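Local structure of extracellular solute-binding protein family 5 (Brucella melitensis, 4ONY) at residues Gly23-Pro28 / Pro95-Ser100; Tyr99-Glu104 / Leu240-Gly245; Glu437-Ser442 / Asp483-Ala488. The protein probably binds peptides or related solutes in the periplasm and hands them to an ABC transporter for import. All coordinates share one frame; numbering follows the deposited sequence. Where two conformers were deposited one is given.

Contact 1: residues Gly23-Pro28 / Pro95-Ser100; sequences GDVALP and PFTLYS
L27 and Y99 meet nearly at a right angle, the leucine lying over one face of the tyrosine ring. The CH-pi contact is made by CD1 of L27, 4.1 Å from the Y99 ring centroid and shifted toward the rim on the CZ and CE2 side. CG of L27 sits beside its own backbone N (chi1 -57°), which brings it within 3.8 Å of Y99 CZ. The phenol hydroxyl meets the same residue's backbone: L27 N donates to Y99 OH over 3.1 Å at an angle of 153°, while E94 is a further hydrogen-bond partner of that oxygen. One leucine thus holds the ring both by its face and by its polar end. V25 slides past the tyrosine in the opposite direction, its CG1 reaching CE1 of Y99 at 4.0 Å from an oblique position.

Farther back along the loop the contact becomes polar. T97 OG1 lies 3.0 Å from D24 O, and E94 is its stronger hydrogen-bond partner. The D24 carboxylate reaches the other segment through water. One water gives a hydrogen bond to D24 OD2 and another to T97 OG1, and accepts from F96 N; a second joins D24 OD1 to F96 O. Beside them, P95 CD brushes D24 OD2.

The loop following strand 18-20 is in this way laid against the start of strand 97-108. That strand is flanked by 18-20 and 88-90 in the antiparallel sheet; L98 packs on helix 181-187, and the Y99 ring also meets Y31 edge-to-face.

Contact 2: residues Tyr99-Glu104 / Leu240-Gly245; sequences YSLLAE and LPSQRG
S242 gives the cross-segment hydrogen bond to S100, its OG donating to the S100 backbone O over a short 2.7 Å. The C=O...donor angle is 158°, and the donor is tilted only modestly from the carbonyl plane. S242 OG occupies the position between its own backbone N and carbonyl carbon (chi1 63°), which turns it toward strand 97-108. Beside this polar point the methyl L101 CD1 makes two van der Waals contacts: with the amide carbon CD of Q243 at 3.9 Å, where the two side chains cross obliquely, and with CD1 of L240 at 4.1 Å, the latter purely apolar.

The next shell fixes these groups. The Q243 side chain bends back at chi2, and NE2 donates to S242 O over 3.1 Å; the acceptor lies close to the Q243 amide plane, although the donor stands above the plane of the S242 carbonyl. At the other end of the amide, OE1 is held by Y235 OH and N247 ND2, so both polar ends of the amide that L101 touches have partners. Across the contact, S100 OG donates to E104 O at 2.8 Å, bridging the short loop that interrupts the strand.

The backbone bond from Q243 N to L240 O, 2.8 Å, closes the turn that presents the serine. With P241 and S242 at its two central positions and their helical backbone angles, L240-Q243 is a type I beta turn, docked here where strand 97-108 is interrupted by a short loop.

Contact 3: residues Glu437-Ser442 / Asp483-Ala488; sequences EIMTRS and DMILGA
I438 and M484 form a parallel beta bridge between strands 435-440 and 484-489, adjacent in the mixed sheet of an alpha/beta lobe of the periplasmic binding protein fold, with 310-315 beyond 484-489 and 462-467 beyond 435-440. Between them the chain runs helix 443-458, strand 462-467 and helix 470-478, in beta-alpha-beta succession.

Direct backbone bonding is concentrated at the beginning of the pair. M439 N donates to M484 O at 2.9 Å, with an N-H...O angle of 160°, whereas M484 N to E437 O is weak at 3.2 Å. Just before the bridge a side chain takes the place of a backbone acceptor: D483 OD2 accepts from E437 N over 2.9 Å, using its anti lone pair. The other carboxylate oxygen, OD1, forms a salt bridge with R319, and the nearby acid E437 pairs with R476; these arginines would probably ease the proximity of two like charges.

Apolar contacts occur on both faces of the sheet. I438 and M484 lie side by side, pointing the same way, with I438 CG1 3.8 Å from M484 SD; F313 and F315 cover the methionine further. On the opposite face M439 runs alongside I485. The bend at the last torsion of M439 (chi3 65°) sets M439 CE against I485 CG2, while Y473 and L477 of helix 470-478 pack on the isoleucine.

Water takes over as the strands diverge, the axes of 437-440 and 484-488 being 38° apart. Where the next direct bond would fall, a water donates to M439 O at 2.7 Å and accepts from L486 N. Farther on, R441, salt-bridged to D470, receives a water in the plane of its guanidinium: NE donates to it across 2.7 Å, and that water in turn donates to L486 O.

In the fold
Contacts 1 and 2 are consecutive uses of strand 97-108, sharing Y99 and S100, with centres about 12 Å apart. Together they show how one strand can gather two distant pieces of chain, the loop after strand 18-20 and the turn before strand 251-257. Contact 3 belongs to a different sheet on the opposite side of the chain's centre: its centre is about 40 Å from that of contact 1 and about 45 Å from that of contact 2. Q222, Q225, R226, Y256 and Y257 line the pocket of the polyether found in the crystal; segment 240-245 lies in the loop joining strands 226-231 and 251-257, which carry R226, Y256 and Y257.

Contact 1: residues Gly23-Pro28 / Pro95-Ser100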
ATOM      1  N   GLY A  23      19.569   2.274   6.201  1.00 16.36           N
ATOM      2  CA  GLY A  23      20.989   2.008   6.019  1.00 16.62           C
ATOM      3  C   GLY A  23      21.266   0.715   5.293  1.00 16.48           C
ATOM      4  O   GLY A  23      22.374   0.535   4.830  1.00 17.19           O
ATOM      5  N   ASP A  24      20.274  -0.154   5.125  1.00 16.12           N
ATOM      6  CA  ASP A  24      20.475  -1.455   4.449  1.00 15.82           C
ATOM      7  C   ASP A  24      20.439  -1.290   2.906  1.00 15.34           C
ATOM      8  O   ASP A  24      19.418  -0.918   2.339  1.00 15.12           O
ATOM      9  CB  ASP A  24      19.413  -2.470   4.913  1.00 15.72           C
ATOM     10  CG  ASP A  24      17.970  -1.944   4.739  1.00 15.52           C
ATOM     11  OD1 ASP A  24      17.676  -0.832   5.230  1.00 14.68           O
ATOM     12  OD2 ASP A  24      17.136  -2.650   4.102  1.00 15.31           O
ATOM     13  N   VAL A  25      21.558  -1.560   2.246  1.00 15.39           N
ATOM     14  CA  VAL A  25      21.690  -1.434   0.793  1.00 14.85           C
ATOM     15  C   VAL A  25      22.122  -2.775   0.241  1.00 14.73           C
ATOM     16  O   VAL A  25      23.249  -3.198   0.413  1.00 14.69           O
ATOM     17  CB  VAL A  25      22.703  -0.348   0.435  1.00 15.66           C
ATOM     18  CG1 VAL A  25      22.917  -0.258  -1.095  1.00 15.78           C
ATOM     19  CG2 VAL A  25      22.202   1.015   0.947  1.00 15.61           C
ATOM     20  N   ALA A  26      21.215  -3.438  -0.459  1.00 13.78           N
ATOM     21  CA  ALA A  26      21.471  -4.771  -0.951  1.00 13.61           C
ATOM     22  C   ALA A  26      22.485  -4.822  -2.102  1.00 13.77           C
ATOM     23  O   ALA A  26      23.208  -5.792  -2.223  1.00 13.29           O
ATOM     24  CB  ALA A  26      20.142  -5.428  -1.387  1.00 13.41           C
ATOM     25  N   LEU A  27      22.526  -3.802  -2.962  1.00 13.51           N
ATOM     26  CA  LEU A  27      23.350  -3.898  -4.181  1.00 13.54           C
ATOM     27  C   LEU A  27      24.653  -3.179  -3.985  1.00 13.44           C
ATOM     28  O   LEU A  27      24.666  -2.101  -3.440  1.00 13.78           O
ATOM     29  CB  LEU A  27      22.598  -3.283  -5.353  1.00 13.66           C
ATOM     30  CG  LEU A  27      21.214  -3.849  -5.684  1.00 13.79           C
ATOM     31  CD1 LEU A  27      20.592  -3.166  -6.921  1.00 14.41           C
ATOM     32  CD2 LEU A  27      21.295  -5.351  -5.916  1.00 14.21           C
ATOM     33  N   PRO A  28      25.762  -3.746  -4.467  1.00 13.72           N
ATOM     34  CA  PRO A  28      27.017  -3.051  -4.449  1.00 14.01           C
ATOM     35  C   PRO A  28      27.075  -2.041  -5.571  1.00 14.00           C
ATOM     36  O   PRO A  28      26.196  -2.044  -6.442  1.00 13.36           O
ATOM     37  CB  PRO A  28      28.037  -4.168  -4.651  1.00 14.57           C
ATOM     38  CG  PRO A  28      27.309  -5.134  -5.515  1.00 14.41           C
ATOM     39  CD  PRO A  28      25.855  -5.018  -5.195  1.00 13.84           C
ATOM     40  N   PRO A  95      13.106  -3.237   1.270  1.00 14.07           N
ATOM     41  CA  PRO A  95      12.079  -2.495   1.984  1.00 14.17           C
ATOM     42  C   PRO A  95      11.963  -0.998   1.592  1.00 13.90           C
ATOM     43  O   PRO A  95      10.858  -0.534   1.267  1.00 12.85           O
ATOM     44  CB  PRO A  95      12.496  -2.639   3.452  1.00 14.75           C
ATOM     45  CG  PRO A  95      13.241  -3.962   3.497  1.00 14.97           C
ATOM     46  CD  PRO A  95      14.002  -3.977   2.187  1.00 14.53           C
ATOM     47  N   PHE A  96      13.079  -0.281   1.610  1.00 13.90           N
ATOM     48  CA  PHE A  96      13.074   1.135   1.269  1.00 14.05           C
ATOM     49  C   PHE A  96      14.499   1.603   0.936  1.00 14.19           C
ATOM     50  O   PHE A  96      15.173   2.259   1.751  1.00 14.19           O
ATOM     51  CB  PHE A  96      12.497   1.947   2.440  1.00 14.29           C
ATOM     52  CG  PHE A  96      12.027   3.348   2.082  1.00 14.67           C
ATOM     53  CD1 PHE A  96      12.218   3.917   0.803  1.00 14.84           C
ATOM     54  CD2 PHE A  96      11.345   4.113   3.035  1.00 14.70           C
ATOM     55  CE1 PHE A  96      11.746   5.224   0.528  1.00 14.49           C
ATOM     56  CE2 PHE A  96      10.882   5.390   2.743  1.00 14.56           C
ATOM     57  CZ  PHE A  96      11.065   5.929   1.496  1.00 14.41           C
ATOM     58  N   THR A  97      14.924   1.279  -0.281  1.00 14.40           N
ATOM     59  CA  THR A  97      16.209   1.712  -0.824  1.00 14.42           C
ATOM     60  C   THR A  97      16.014   2.318  -2.220  1.00 14.22           C
ATOM     61  O   THR A  97      15.307   1.762  -3.057  1.00 13.03           O
ATOM     62  CB  THR A  97      17.186   0.559  -0.925  1.00 14.65           C
ATOM     63  OG1 THR A  97      17.367  -0.040   0.373  1.00 15.20           O
ATOM     64  CG2 THR A  97      18.572   1.060  -1.451  1.00 14.98           C
ATOM     65  N   LEU A  98      16.659   3.456  -2.430  1.00 14.40           N
ATOM     66  CA  LEU A  98      16.694   4.174  -3.705  1.00 14.78           C
ATOM     67  C   LEU A  98      18.063   4.087  -4.358  1.00 15.14           C
ATOM     68  O   LEU A  98      19.083   4.134  -3.660  1.00 15.73           O
ATOM     69  CB  LEU A  98      16.398   5.638  -3.438  1.00 15.20           C
ATOM     70  CG  LEU A  98      15.117   5.959  -2.620  1.00 15.38           C
ATOM     71  CD1 LEU A  98      15.013   7.441  -2.348  1.00 16.10           C
ATOM     72  CD2 LEU A  98      13.896   5.498  -3.389  1.00 15.21           C
ATOM     73  N   TYR A  99      18.100   3.981  -5.686  1.00 15.26           N
ATOM     74  CA  TYR A  99      19.343   3.962  -6.463  1.00 15.30           C
ATOM     75  C   TYR A  99      19.330   5.118  -7.470  1.00 15.73           C
ATOM     76  O   TYR A  99      18.295   5.794  -7.653  1.00 14.77           O
ATOM     77  CB  TYR A  99      19.536   2.603  -7.173  1.00 15.41           C
ATOM     78  CG  TYR A  99      19.775   1.479  -6.200  1.00 14.60           C
ATOM     79  CD1 TYR A  99      21.039   1.227  -5.724  1.00 14.68           C
ATOM     80  CD2 TYR A  99      18.702   0.705  -5.693  1.00 13.71           C
ATOM     81  CE1 TYR A  99      21.283   0.246  -4.759  1.00 14.51           C
ATOM     82  CE2 TYR A  99      18.922  -0.271  -4.762  1.00 13.90           C
ATOM     83  CZ  TYR A  99      20.225  -0.488  -4.265  1.00 14.37           C
ATOM     84  OH  TYR A  99      20.499  -1.460  -3.299  1.00 14.86           O
ATOM     85  N   SER A 100      20.478   5.360  -8.099  1.00 15.53           N
ATOM     86  CA  SER A 100      20.669   6.495  -9.009  1.00 16.52           C
ATOM     87  C   SER A 100      19.656   6.520 -10.175  1.00 16.39           C
ATOM     88  O   SER A 100      19.285   5.483 -10.719  1.00 16.28           O
ATOM     89  CB  SER A 100      22.092   6.501  -9.552  1.00 17.22           C
ATOM     90  OG  SER A 100      23.010   6.662  -8.472  1.00 17.90           O
TER
HETATM   91  O   HOH W   1      15.604  -1.101   2.278  1.00 15.41           O
HETATM   92  O   HOH W   2      15.617   0.915   4.486  1.00 15.95           O

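Contact 2: residues Tyr99-Glu104 / Leu240-Gly245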
ATOM      1  N   TYR A  99      18.100   3.981  -5.686  1.00 15.26           N
ATOM      2  CA  TYR A  99      19.343   3.962  -6.463  1.00 15.30           C
ATOM      3  C   TYR A  99      19.330   5.118  -7.470  1.00 15.73           C
ATOM      4  O   TYR A  99      18.295   5.794  -7.653  1.00 14.77           O
ATOM      5  CB  TYR A  99      19.536   2.603  -7.173  1.00 15.41           C
ATOM      6  CG  TYR A  99      19.775   1.479  -6.200  1.00 14.60           C
ATOM      7  CD1 TYR A  99      21.039   1.227  -5.724  1.00 14.68           C
ATOM      8  CD2 TYR A  99      18.702   0.705  -5.693  1.00 13.71           C
ATOM      9  CE1 TYR A  99      21.283   0.246  -4.759  1.00 14.51           C
ATOM     10  CE2 TYR A  99      18.922  -0.271  -4.762  1.00 13.90           C
ATOM     11  CZ  TYR A  99      20.225  -0.488  -4.265  1.00 14.37           C
ATOM     12  OH  TYR A  99      20.499  -1.460  -3.299  1.00 14.86           O
ATOM     13  N   SER A 100      20.478   5.360  -8.099  1.00 15.53           N
ATOM     14  CA  SER A 100      20.669   6.495  -9.009  1.00 16.52           C
ATOM     15  C   SER A 100      19.656   6.520 -10.175  1.00 16.39           C
ATOM     16  O   SER A 100      19.285   5.483 -10.719  1.00 16.28           O
ATOM     17  CB  SER A 100      22.092   6.501  -9.552  1.00 17.22           C
ATOM     18  OG  SER A 100      23.010   6.662  -8.472  1.00 17.90           O
ATOM     19  N   LEU A 101      19.131   7.696 -10.481  1.00 15.68           N
ATOM     20  CA  LEU A 101      18.330   7.888 -11.731  1.00 15.57           C
ATOM     21  C   LEU A 101      18.746   9.260 -12.270  1.00 15.78           C
ATOM     22  O   LEU A 101      19.910   9.403 -12.696  1.00 16.35           O
ATOM     23  CB  LEU A 101      16.841   7.744 -11.475  1.00 14.67           C
ATOM     24  CG  LEU A 101      15.930   7.737 -12.704  1.00 14.64           C
ATOM     25  CD1 LEU A 101      16.273   6.549 -13.587  1.00 14.46           C
ATOM     26  CD2 LEU A 101      14.440   7.730 -12.294  1.00 14.03           C
ATOM     27  N   LEU A 102      17.910  10.295 -12.135  1.00 15.22           N
ATOM     28  CA  LEU A 102      18.361  11.620 -12.611  1.00 15.82           C
ATOM     29  C   LEU A 102      19.600  12.099 -11.844  1.00 15.97           C
ATOM     30  O   LEU A 102      20.495  12.734 -12.433  1.00 16.07           O
ATOM     31  CB  LEU A 102      17.240  12.668 -12.556  1.00 15.82           C
ATOM     32  CG  LEU A 102      16.153  12.570 -13.631  1.00 15.89           C
ATOM     33  CD1 LEU A 102      14.995  13.490 -13.319  1.00 15.84           C
ATOM     34  CD2 LEU A 102      16.696  12.925 -15.005  1.00 16.94           C
ATOM     35  N   ALA A 103      19.624  11.815 -10.544  1.00 15.76           N
ATOM     36  CA  ALA A 103      20.811  12.042  -9.742  1.00 17.28           C
ATOM     37  C   ALA A 103      21.765  10.851  -9.887  1.00 17.89           C
ATOM     38  O   ALA A 103      21.409   9.719  -9.575  1.00 17.35           O
ATOM     39  CB  ALA A 103      20.428  12.245  -8.290  1.00 17.81           C
ATOM     40  N   GLU A 104      22.951  11.111 -10.411  1.00 18.78           N
ATOM     41  CA  GLU A 104      23.952  10.063 -10.577  1.00 20.35           C
ATOM     42  C   GLU A 104      24.592   9.727  -9.231  1.00 20.56           C
ATOM     43  O   GLU A 104      24.946   8.587  -8.992  1.00 20.66           O
ATOM     44  CB  GLU A 104      25.037  10.503 -11.564  1.00 21.87           C
ATOM     45  CG  GLU A 104      26.009   9.396 -11.953  1.00 23.34           C
ATOM     46  CD  GLU A 104      27.005   9.826 -13.038  1.00 25.73           C
ATOM     47  OE1 GLU A 104      27.082  11.017 -13.390  1.00 25.75           O
ATOM     48  OE2 GLU A 104      27.696   8.948 -13.554  1.00 30.12           O
ATOM     49  N   LEU A 240      21.684   3.056 -18.035  1.00 19.48           N
ATOM     50  CA  LEU A 240      21.932   2.988 -16.616  1.00 18.68           C
ATOM     51  C   LEU A 240      21.709   1.557 -16.071  1.00 17.94           C
ATOM     52  O   LEU A 240      20.720   0.893 -16.417  1.00 16.79           O
ATOM     53  CB  LEU A 240      21.022   3.914 -15.852  1.00 18.67           C
ATOM     54  CG  LEU A 240      21.027   5.385 -16.234  1.00 19.73           C
ATOM     55  CD1 LEU A 240      19.959   6.038 -15.377  1.00 20.42           C
ATOM     56  CD2 LEU A 240      22.353   6.056 -16.052  1.00 20.60           C
ATOM     57  N   PRO A 241      22.602   1.126 -15.163  1.00 17.36           N
ATOM     58  CA  PRO A 241      22.344  -0.124 -14.498  1.00 17.01           C
ATOM     59  C   PRO A 241      20.979  -0.152 -13.811  1.00 15.96           C
ATOM     60  O   PRO A 241      20.314  -1.185 -13.855  1.00 15.59           O
ATOM     61  CB  PRO A 241      23.502  -0.234 -13.526  1.00 17.54           C
ATOM     62  CG  PRO A 241      24.648   0.425 -14.269  1.00 17.85           C
ATOM     63  CD  PRO A 241      23.980   1.610 -14.918  1.00 17.87           C
ATOM     64  N   SER A 242      20.518   0.979 -13.299  1.00 15.02           N
ATOM     65  CA  SER A 242      19.186   1.062 -12.699  1.00 14.41           C
ATOM     66  C   SER A 242      18.016   1.021 -13.715  1.00 14.41           C
ATOM     67  O   SER A 242      16.866   0.996 -13.318  1.00 13.90           O
ATOM     68  CB  SER A 242      19.047   2.313 -11.829  1.00 14.15           C
ATOM     69  OG  SER A 242      19.171   3.499 -12.589  1.00 14.10           O
ATOM     70  N   GLN A 243      18.311   1.011 -15.008  1.00 14.69           N
ATOM     71  CA  GLN A 243      17.266   0.883 -16.037  1.00 14.72           C
ATOM     72  C   GLN A 243      17.420  -0.369 -16.906  1.00 15.22           C
ATOM     73  O   GLN A 243      16.617  -0.627 -17.810  1.00 15.05           O
ATOM     74  CB  GLN A 243      17.243   2.130 -16.902  1.00 14.49           C
ATOM     75  CG  GLN A 243      16.876   3.417 -16.167  1.00 14.50           C
ATOM     76  CD  GLN A 243      15.376   3.522 -15.905  1.00 14.27           C
ATOM     77  OE1 GLN A 243      14.637   4.073 -16.697  1.00 14.10           O
ATOM     78  NE2 GLN A 243      14.926   2.907 -14.828  1.00 14.54           N
ATOM     79  N   ARG A 244      18.439  -1.158 -16.628  1.00 16.28           N
ATOM     80  CA  ARG A 244      18.703  -2.313 -17.439  1.00 17.54           C
ATOM     81  C   ARG A 244      17.622  -3.415 -17.244  1.00 16.22           C
ATOM     82  O   ARG A 244      17.346  -3.781 -16.127  1.00 15.17           O
ATOM     83  CB  ARG A 244      20.078  -2.851 -17.131  1.00 20.49           C
ATOM     84  CG  ARG A 244      20.402  -4.039 -18.012  1.00 24.75           C
ATOM     85  CD  ARG A 244      21.869  -4.128 -18.315  1.00 31.51           C
ATOM     86  NE  ARG A 244      22.092  -5.193 -19.310  1.00 39.53           N
ATOM     87  CZ  ARG A 244      23.270  -5.754 -19.557  1.00 42.42           C
ATOM     88  NH1 ARG A 244      24.354  -5.379 -18.871  1.00 42.93           N
ATOM     89  NH2 ARG A 244      23.361  -6.709 -20.483  1.00 45.24           N
ATOM     90  N   GLY A 245      17.032  -3.887 -18.349  1.00 15.91           N
ATOM     91  CA  GLY A 245      15.860  -4.799 -18.358  1.00 16.02           C
ATOM     92  C   GLY A 245      14.486  -4.205 -18.018  1.00 15.29           C
ATOM     93  O   GLY A 245      13.516  -4.948 -17.800  1.00 15.41           O
TER

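Contact 3: residues Glu437-Ser442 / Asp483-Ala488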
ATOM      1  N   GLU A 437     -24.880  -2.883  16.299  1.00 13.47           N
ATOM      2  CA  GLU A 437     -25.074  -2.715  14.862  1.00 14.00           C
ATOM      3  C   GLU A 437     -23.764  -2.844  14.076  1.00 13.95           C
ATOM      4  O   GLU A 437     -22.737  -2.238  14.439  1.00 14.56           O
ATOM      5  CB  GLU A 437     -25.662  -1.316  14.587  1.00 15.03           C
ATOM      6  CG  GLU A 437     -25.870  -0.964  13.125  1.00 15.09           C
ATOM      7  CD  GLU A 437     -26.263   0.471  12.975  1.00 16.10           C
ATOM      8  OE1 GLU A 437     -25.401   1.347  12.890  1.00 16.81           O
ATOM      9  OE2 GLU A 437     -27.466   0.751  12.894  1.00 17.98           O
ATOM     10  N   ILE A 438     -23.797  -3.567  12.973  1.00 13.46           N
ATOM     11  CA  ILE A 438     -22.706  -3.517  11.994  1.00 13.72           C
ATOM     12  C   ILE A 438     -23.144  -2.648  10.801  1.00 14.24           C
ATOM     13  O   ILE A 438     -24.112  -3.010  10.085  1.00 14.93           O
ATOM     14  CB  ILE A 438     -22.302  -4.906  11.496  1.00 13.09           C
ATOM     15  CG1 ILE A 438     -21.898  -5.806  12.679  1.00 12.83           C
ATOM     16  CG2 ILE A 438     -21.135  -4.790  10.525  1.00 13.01           C
ATOM     17  CD1 ILE A 438     -21.588  -7.238  12.290  1.00 13.21           C
ATOM     18  N   MET A 439     -22.475  -1.511  10.605  1.00 14.87           N
ATOM     19  CA  MET A 439     -22.763  -0.634   9.481  1.00 15.83           C
ATOM     20  C   MET A 439     -21.935  -1.132   8.288  1.00 16.48           C
ATOM     21  O   MET A 439     -20.665  -1.191   8.345  1.00 15.85           O
ATOM     22  CB  MET A 439     -22.426   0.816   9.795  1.00 17.23           C
ATOM     23  CG  MET A 439     -22.805   1.805   8.676  1.00 18.00           C
ATOM     24  SD  MET A 439     -22.585   3.579   9.065  1.00 21.98           S
ATOM     25  CE  MET A 439     -20.750   3.659   9.265  1.00 20.00           C
ATOM     26  N   THR A 440     -22.634  -1.469   7.210  1.00 16.99           N
ATOM     27  CA  THR A 440     -21.993  -2.017   6.003  1.00 17.83           C
ATOM     28  C   THR A 440     -22.180  -1.126   4.786  1.00 19.23           C
ATOM     29  O   THR A 440     -23.168  -0.388   4.700  1.00 18.28           O
ATOM     30  CB  THR A 440     -22.587  -3.364   5.657  1.00 18.28           C
ATOM     31  OG1 THR A 440     -24.003  -3.261   5.620  1.00 17.83           O
ATOM     32  CG2 THR A 440     -22.200  -4.362   6.675  1.00 17.96           C
ATOM     33  N   ARG A 441     -21.245  -1.171   3.840  1.00 21.06           N
ATOM     34  CA  ARG A 441     -21.379  -0.264   2.656  1.00 23.92           C
ATOM     35  C   ARG A 441     -21.792  -0.921   1.368  1.00 24.87           C
ATOM     36  O   ARG A 441     -21.968  -0.203   0.387  1.00 25.57           O
ATOM     37  CB  ARG A 441     -20.131   0.543   2.307  1.00 26.71           C
ATOM     38  CG  ARG A 441     -18.866   0.300   3.043  1.00 29.09           C
ATOM     39  CD  ARG A 441     -17.709   0.755   2.156  1.00 32.51           C
ATOM     40  NE  ARG A 441     -16.610   1.371   2.914  1.00 34.07           N
ATOM     41  CZ  ARG A 441     -16.248   2.667   2.864  1.00 36.91           C
ATOM     42  NH1 ARG A 441     -16.873   3.576   2.088  1.00 35.99           N
ATOM     43  NH2 ARG A 441     -15.226   3.065   3.610  1.00 38.68           N
ATOM     44  N   SER A 442     -21.866  -2.251   1.322  1.00 25.40           N
ATOM     45  CA  SER A 442     -22.012  -2.978   0.049  1.00 26.45           C
ATOM     46  C   SER A 442     -22.520  -4.390   0.265  1.00 27.68           C
ATOM     47  O   SER A 442     -22.463  -4.906   1.387  1.00 22.44           O
ATOM     48  CB  SER A 442     -20.697  -3.104  -0.697  1.00 26.56           C
ATOM     49  OG  SER A 442     -19.852  -4.064  -0.058  1.00 26.66           O
ATOM     50  N   ASP A 483     -21.174   1.233  15.909  1.00 12.83           N
ATOM     51  CA  ASP A 483     -20.701   0.226  16.836  1.00 12.54           C
ATOM     52  C   ASP A 483     -19.542  -0.524  16.182  1.00 12.86           C
ATOM     53  O   ASP A 483     -18.446  -0.614  16.745  1.00 12.47           O
ATOM     54  CB  ASP A 483     -21.816  -0.775  17.197  1.00 12.52           C
ATOM     55  CG  ASP A 483     -22.940  -0.141  17.988  1.00 12.77           C
ATOM     56  OD1 ASP A 483     -22.676   0.867  18.691  1.00 12.27           O
ATOM     57  OD2 ASP A 483     -24.076  -0.644  17.897  1.00 12.60           O
ATOM     58  N   MET A 484     -19.800  -1.062  14.998  1.00 12.86           N
ATOM     59  CA  MET A 484     -18.835  -1.894  14.279  1.00 12.97           C
ATOM     60  C   MET A 484     -18.964  -1.614  12.783  1.00 13.59           C
ATOM     61  O   MET A 484     -20.118  -1.338  12.285  1.00 13.30           O
ATOM     62  CB  MET A 484     -19.116  -3.372  14.570  1.00 13.40           C
ATOM     63  CG  MET A 484     -18.195  -4.336  13.830  1.00 13.88           C
ATOM     64  SD  MET A 484     -18.419  -6.079  14.260  1.00 13.96           S
ATOM     65  CE  MET A 484     -17.650  -6.138  15.872  1.00 14.09           C
ATOM     66  N   ILE A 485     -17.828  -1.649  12.078  1.00 12.94           N
ATOM     67  CA  ILE A 485     -17.766  -1.548  10.619  1.00 13.47           C
ATOM     68  C   ILE A 485     -16.759  -2.570  10.110  1.00 14.14           C
ATOM     69  O   ILE A 485     -16.059  -3.198  10.908  1.00 15.13           O
ATOM     70  CB  ILE A 485     -17.256  -0.132  10.138  1.00 13.53           C
ATOM     71  CG1 ILE A 485     -15.916   0.226  10.794  1.00 13.17           C
ATOM     72  CG2 ILE A 485     -18.297   0.965  10.444  1.00 13.87           C
ATOM     73  CD1 ILE A 485     -15.295   1.554  10.364  1.00 14.05           C
ATOM     74  N   LEU A 486     -16.632  -2.677   8.788  1.00 14.56           N
ATOM     75  CA  LEU A 486     -15.478  -3.317   8.172  0.50 15.10           C
ATOM     76  C   LEU A 486     -14.448  -2.213   7.869  1.00 15.32           C
ATOM     77  O   LEU A 486     -14.805  -1.134   7.359  1.00 15.82           O
ATOM     78  CB  LEU A 486     -15.869  -4.070   6.893  0.50 15.69           C
ATOM     79  CG  LEU A 486     -16.663  -5.382   6.993  0.50 15.90           C
ATOM     80  CD1 LEU A 486     -18.147  -5.107   6.982  0.50 16.43           C
ATOM     81  CD2 LEU A 486     -16.375  -6.272   5.815  0.50 16.28           C
ATOM     82  N   GLY A 487     -13.188  -2.473   8.180  1.00 15.13           N
ATOM     83  CA  GLY A 487     -12.098  -1.515   7.947  1.00 15.92           C
ATOM     84  C   GLY A 487     -10.937  -2.141   7.209  1.00 16.30           C
ATOM     85  O   GLY A 487     -10.674  -3.329   7.355  1.00 16.79           O
ATOM     86  N   ALA A 488     -10.263  -1.346   6.401  1.00 16.46           N
ATOM     87  CA  ALA A 488      -9.105  -1.760   5.612  1.00 17.08           C
ATOM     88  C   ALA A 488      -7.910  -0.861   5.971  1.00 17.50           C
ATOM     89  O   ALA A 488      -8.103   0.293   6.350  1.00 17.58           O
ATOM     90  CB  ALA A 488      -9.408  -1.615   4.131  1.00 17.66           C
TER
HETATM   91  O   HOH W   3     -22.797   0.554  13.572  1.00 15.91           O
HETATM   92  O   HOH W   4     -18.374  -1.320   6.947  1.00 13.18           O
HETATM   93  O   HOH W   5     -14.668   1.454   6.494  1.00 25.11           O
HETATM   94  O   HOH W   6     -15.771  -0.557   4.585  1.00 31.14           O